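Local structure of polyketide synthase/nonribosomal peptide synthetase hybrid RzxB (5IL6) at residues Q48-Q61 with L78-S90. The protein probably catalyses dehydration of a beta-hydroxyacyl intermediate, as the dehydratase domain of a trans-AT polyketide synthase linked to rhizoxin. Residues are numbered along the deposited sequence; the frame is centred on the assembly and turned at random.
Sequences QAVLAGAAMIVMIQ and LVISDLSWRQPFS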
loop_
_atom_site.group_PDB
_atom_site.type_symbol
_atom_site.label_atom_id
_atom_site.label_comp_id
_atom_site.label_asym_id
_atom_site.label_seq_id
_atom_site.Cartn_x
_atom_site.Cartn_y
_atom_site.Cartn_z
ATOM N N GLN A 48 5.614 17.933 0.831
ATOM C CA GLN A 48 6.217 17.268 1.978
ATOM C C GLN A 48 6.422 15.790 1.685
ATOM O O GLN A 48 5.543 15.129 1.125
ATOM C CB GLN A 48 5.346 17.412 3.228
ATOM C CG GLN A 48 5.129 18.837 3.686
ATOM C CD GLN A 48 4.372 18.906 4.996
ATOM O OE1 GLN A 48 3.148 18.779 5.029
ATOM N NE2 GLN A 48 5.101 19.107 6.089
ATOM N N ALA A 49 7.583 15.274 2.079
ATOM C CA ALA A 49 7.824 13.840 2.013
ATOM C C ALA A 49 6.935 13.141 3.031
ATOM O O ALA A 49 7.055 13.377 4.239
ATOM C CB ALA A 49 9.296 13.533 2.276
ATOM N N VAL A 50 6.036 12.292 2.545
ATOM C CA VAL A 50 5.042 11.627 3.378
ATOM C C VAL A 50 5.117 10.133 3.109
ATOM O O VAL A 50 5.260 9.705 1.957
ATOM C CB VAL A 50 3.621 12.162 3.106
ATOM C CG1 VAL A 50 2.588 11.393 3.908
ATOM C CG2 VAL A 50 3.541 13.649 3.426
ATOM N N LEU A 51 5.023 9.340 4.172
ATOM C CA LEU A 51 5.084 7.894 4.028
ATOM C C LEU A 51 3.903 7.408 3.201
ATOM O O LEU A 51 2.745 7.683 3.532
ATOM C CB LEU A 51 5.083 7.229 5.405
ATOM C CG LEU A 51 5.529 5.767 5.465
ATOM C CD1 LEU A 51 6.941 5.581 4.906
ATOM C CD2 LEU A 51 5.446 5.247 6.896
ATOM N N ALA A 52 4.197 6.689 2.121
ATOM C CA ALA A 52 3.140 6.147 1.281
ATOM C C ALA A 52 2.253 5.207 2.088
ATOM O O ALA A 52 2.736 4.415 2.903
ATOM C CB ALA A 52 3.742 5.410 0.084
ATOM N N GLY A 53 0.942 5.312 1.868
ATOM C CA GLY A 53 0.015 4.426 2.552
ATOM C C GLY A 53 0.357 2.963 2.354
ATOM O O GLY A 53 0.204 2.148 3.268
ATOM N N ALA A 54 0.839 2.612 1.159
ATOM C CA ALA A 54 1.239 1.235 0.892
ATOM C C ALA A 54 2.302 0.765 1.873
ATOM O O ALA A 54 2.319 -0.412 2.254
ATOM C CB ALA A 54 1.755 1.104 -0.540
ATOM N N ALA A 55 3.195 1.663 2.292
ATOM C CA ALA A 55 4.287 1.258 3.170
ATOM C C ALA A 55 3.767 0.767 4.513
ATOM O O ALA A 55 4.366 -0.126 5.122
ATOM C CB ALA A 55 5.260 2.418 3.366
ATOM N N MET A 56 2.658 1.331 4.992
ATOM C CA MET A 56 2.113 0.877 6.263
ATOM C C MET A 56 1.515 -0.519 6.139
ATOM O O MET A 56 1.583 -1.307 7.086
ATOM C CB MET A 56 1.072 1.871 6.766
ATOM C CG MET A 56 1.667 3.236 7.066
ATOM S SD MET A 56 0.516 4.367 7.858
ATOM C CE MET A 56 1.305 5.934 7.496
ATOM N N ILE A 57 0.957 -0.855 4.974
ATOM C CA ILE A 57 0.495 -2.221 4.738
ATOM C C ILE A 57 1.666 -3.191 4.816
ATOM O O ILE A 57 1.572 -4.263 5.424
ATOM C CB ILE A 57 -0.228 -2.314 3.383
ATOM C CG1 ILE A 57 -1.571 -1.583 3.449
ATOM C CG2 ILE A 57 -0.419 -3.775 2.964
ATOM C CD1 ILE A 57 -2.263 -1.435 2.109
ATOM N N VAL A 58 2.782 -2.835 4.179
ATOM C CA VAL A 58 3.962 -3.694 4.209
ATOM C C VAL A 58 4.473 -3.840 5.635
ATOM O O VAL A 58 4.931 -4.914 6.040
ATOM C CB VAL A 58 5.048 -3.133 3.271
ATOM C CG1 VAL A 58 6.355 -3.903 3.431
ATOM C CG2 VAL A 58 4.570 -3.178 1.826
ATOM N N MET A 59 4.412 -2.763 6.415
ATOM C CA MET A 59 4.859 -2.835 7.801
ATOM C C MET A 59 4.001 -3.803 8.603
ATOM O O MET A 59 4.516 -4.554 9.439
ATOM C CB MET A 59 4.829 -1.440 8.413
ATOM C CG MET A 59 5.415 -1.341 9.814
ATOM S SD MET A 59 5.371 0.339 10.477
ATOM C CE MET A 59 5.743 1.303 9.013
ATOM N N ILE A 60 2.690 -3.799 8.367
ATOM C CA ILE A 60 1.811 -4.748 9.042
ATOM C C ILE A 60 2.159 -6.170 8.630
ATOM O O ILE A 60 2.225 -7.078 9.469
ATOM C CB ILE A 60 0.338 -4.418 8.740
ATOM C CG1 ILE A 60 -0.017 -3.044 9.316
ATOM C CG2 ILE A 60 -0.584 -5.494 9.314
ATOM C CD1 ILE A 60 -1.386 -2.532 8.909
ATOM N N GLN A 61 2.389 -6.387 7.332
ATOM C CA GLN A 61 2.748 -7.717 6.854
ATOM C C GLN A 61 4.057 -8.191 7.476
ATOM O O GLN A 61 4.171 -9.348 7.897
ATOM C CB GLN A 61 2.843 -7.712 5.327
ATOM C CG GLN A 61 1.508 -7.465 4.632
ATOM C CD GLN A 61 1.654 -7.159 3.154
ATOM O OE1 GLN A 61 2.725 -6.770 2.689
ATOM N NE2 GLN A 61 0.572 -7.336 2.405
ATOM N N LEU A 78 -1.676 -14.219 4.395
ATOM C CA LEU A 78 -1.778 -13.156 5.382
ATOM C C LEU A 78 -2.898 -12.214 4.962
ATOM O O LEU A 78 -2.857 -11.640 3.867
ATOM C CB LEU A 78 -0.448 -12.411 5.487
ATOM C CG LEU A 78 0.025 -11.866 6.840
ATOM C CD1 LEU A 78 -0.255 -12.816 7.998
ATOM C CD2 LEU A 78 1.518 -11.587 6.750
ATOM N N VAL A 79 -3.903 -12.061 5.820
ATOM C CA VAL A 79 -5.082 -11.259 5.515
ATOM C C VAL A 79 -5.104 -10.067 6.460
ATOM O O VAL A 79 -5.056 -10.233 7.685
ATOM C CB VAL A 79 -6.378 -12.076 5.638
ATOM C CG1 VAL A 79 -7.590 -11.205 5.309
ATOM C CG2 VAL A 79 -6.332 -13.299 4.726
ATOM N N ILE A 80 -5.162 -8.870 5.887
ATOM C CA ILE A 80 -5.361 -7.634 6.630
ATOM C C ILE A 80 -6.745 -7.115 6.270
ATOM O O ILE A 80 -7.098 -7.051 5.088
ATOM C CB ILE A 80 -4.268 -6.601 6.307
ATOM C CG1 ILE A 80 -2.890 -7.156 6.690
ATOM C CG2 ILE A 80 -4.543 -5.281 7.022
ATOM C CD1 ILE A 80 -1.726 -6.346 6.148
ATOM N N SER A 81 -7.532 -6.765 7.285
ATOM C CA SER A 81 -8.936 -6.435 7.095
ATOM C C SER A 81 -9.281 -5.134 7.803
ATOM O O SER A 81 -8.715 -4.805 8.850
ATOM C CB SER A 81 -9.843 -7.554 7.620
ATOM O OG SER A 81 -9.620 -8.766 6.921
ATOM N N ASP A 82 -10.228 -4.403 7.215
ATOM C CA ASP A 82 -10.780 -3.188 7.810
ATOM C C ASP A 82 -9.669 -2.232 8.232
ATOM O O ASP A 82 -9.612 -1.757 9.368
ATOM C CB ASP A 82 -11.689 -3.525 8.989
ATOM C CG ASP A 82 -12.913 -4.305 8.570
ATOM O OD1 ASP A 82 -13.243 -4.287 7.364
ATOM O OD2 ASP A 82 -13.550 -4.930 9.442
ATOM N N LEU A 83 -8.778 -1.952 7.292
ATOM C CA LEU A 83 -7.695 -1.012 7.517
ATOM C C LEU A 83 -8.186 0.398 7.233
ATOM O O LEU A 83 -8.965 0.623 6.304
ATOM C CB LEU A 83 -6.497 -1.352 6.630
ATOM C CG LEU A 83 -5.264 -0.443 6.688
ATOM C CD1 LEU A 83 -4.033 -1.247 6.311
ATOM C CD2 LEU A 83 -5.385 0.769 5.767
ATOM N N SER A 84 -7.736 1.343 8.048
ATOM C CA SER A 84 -8.008 2.751 7.820
ATOM C C SER A 84 -6.719 3.538 7.984
ATOM O O SER A 84 -5.950 3.298 8.918
ATOM C CB SER A 84 -9.074 3.278 8.790
ATOM O OG SER A 84 -8.807 2.849 10.110
ATOM N N TRP A 85 -6.486 4.465 7.062
ATOM C CA TRP A 85 -5.405 5.431 7.176
ATOM C C TRP A 85 -5.968 6.705 7.781
ATOM O O TRP A 85 -7.005 7.204 7.331
ATOM C CB TRP A 85 -4.778 5.744 5.815
ATOM C CG TRP A 85 -3.940 4.654 5.231
ATOM C CD1 TRP A 85 -2.639 4.372 5.531
ATOM C CD2 TRP A 85 -4.332 3.715 4.222
ATOM N NE1 TRP A 85 -2.199 3.312 4.776
ATOM C CE2 TRP A 85 -3.220 2.890 3.964
ATOM C CE3 TRP A 85 -5.517 3.493 3.514
ATOM C CZ2 TRP A 85 -3.258 1.856 3.032
ATOM C CZ3 TRP A 85 -5.553 2.465 2.589
ATOM C CH2 TRP A 85 -4.430 1.660 2.356
ATOM N N ARG A 86 -5.297 7.220 8.803
ATOM C CA ARG A 86 -5.724 8.463 9.422
ATOM C C ARG A 86 -4.840 9.597 8.917
ATOM O O ARG A 86 -4.958 10.014 7.761
ATOM C CB ARG A 86 -5.681 8.343 10.947
ATOM C CG ARG A 86 -6.437 7.152 11.491
ATOM C CD ARG A 86 -7.923 7.420 11.576
ATOM N NE ARG A 86 -8.635 6.248 12.090
ATOM C CZ ARG A 86 -9.689 5.669 11.519
ATOM N NH1 ARG A 86 -10.215 6.149 10.396
ATOM N NH2 ARG A 86 -10.238 4.605 12.092
ATOM N N GLN A 87 -3.948 10.084 9.761
ATOM C CA GLN A 87 -3.105 11.198 9.370
ATOM C C GLN A 87 -1.902 10.686 8.584
ATOM O O GLN A 87 -1.414 9.587 8.843
ATOM C CB GLN A 87 -2.622 11.956 10.601
ATOM C CG GLN A 87 -3.549 11.853 11.791
ATOM C CD GLN A 87 -3.344 12.975 12.781
ATOM O OE1 GLN A 87 -2.228 13.447 12.987
ATOM N NE2 GLN A 87 -4.433 13.414 13.399
ATOM N N PRO A 88 -1.398 11.459 7.630
ATOM C CA PRO A 88 -0.154 11.068 6.969
ATOM C C PRO A 88 1.013 11.203 7.934
ATOM O O PRO A 88 0.984 12.006 8.871
ATOM C CB PRO A 88 -0.038 12.061 5.803
ATOM C CG PRO A 88 -1.362 12.783 5.758
ATOM C CD PRO A 88 -1.856 12.771 7.161
ATOM N N PHE A 89 2.045 10.399 7.706
ATOM C CA PHE A 89 3.232 10.414 8.548
ATOM C C PHE A 89 4.374 11.093 7.805
ATOM O O PHE A 89 4.712 10.705 6.681
ATOM C CB PHE A 89 3.649 9.004 8.963
ATOM C CG PHE A 89 4.955 8.970 9.706
ATOM C CD1 PHE A 89 5.005 9.278 11.055
ATOM C CD2 PHE A 89 6.134 8.655 9.050
ATOM C CE1 PHE A 89 6.209 9.259 11.741
ATOM C CE2 PHE A 89 7.339 8.634 9.729
ATOM C CZ PHE A 89 7.376 8.935 11.076
ATOM N N SER A 90 4.959 12.105 8.438
ATOM C CA SER A 90 6.178 12.737 7.963
ATOM C C SER A 90 7.184 12.781 9.101
ATOM O O SER A 90 6.814 12.816 10.279
ATOM C CB SER A 90 5.923 14.159 7.434
ATOM O OG SER A 90 5.126 14.135 6.262
HETATM O O HOH W 1 1.632 8.408 5.828
HETATM O O HOH W 2 -1.708 -8.876 3.596
#
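Trp85 meets the first turn of helix 53-61 with the rim of its indole. Met56 SD lies 4.9 Å from the centroid of the Trp85 five-membered ring and 82° off the ring normal, a Met-aromatic contact at the edge. At the same rim Trp85 NE1 gives a weak hydrogen bond to Gly53 O (3.1 Å, 135° at the hydrogen), and Ile57 CD1 abuts Trp85 CZ2 at 3.6 Å. Leu83 CD2, two residues earlier in the strand, covers one indole face. With an alanine at Trp85, Gly53 O would probably lose its weak indole donor, and Met56 SD and Ile57 CD1 their aromatic partner, opening a gap beside the helix. In this double hot-dog fold, the helix is the central one of the first hot-dog, wrapped by a curved antiparallel sheet; its axis passes 9.9 Å from strand 78-81 and 10.1 Å from strand 83-85. Farther along, Ile60 has CG1 anti to its carbonyl carbon, which sends CG2 to a tight 3.5 Å from Ile80 CD1 and Ile60 CD1 to Leu83 CD1. Beyond Trp85 one direct backbone hydrogen bond, Leu51 N to Phe89 O (2.9 Å, 173° at the hydrogen), and a water between Leu51 O and Phe89 N join the chains. Ser90 OG donates to Ala49 O (2.9 Å) from above the carbonyl plane.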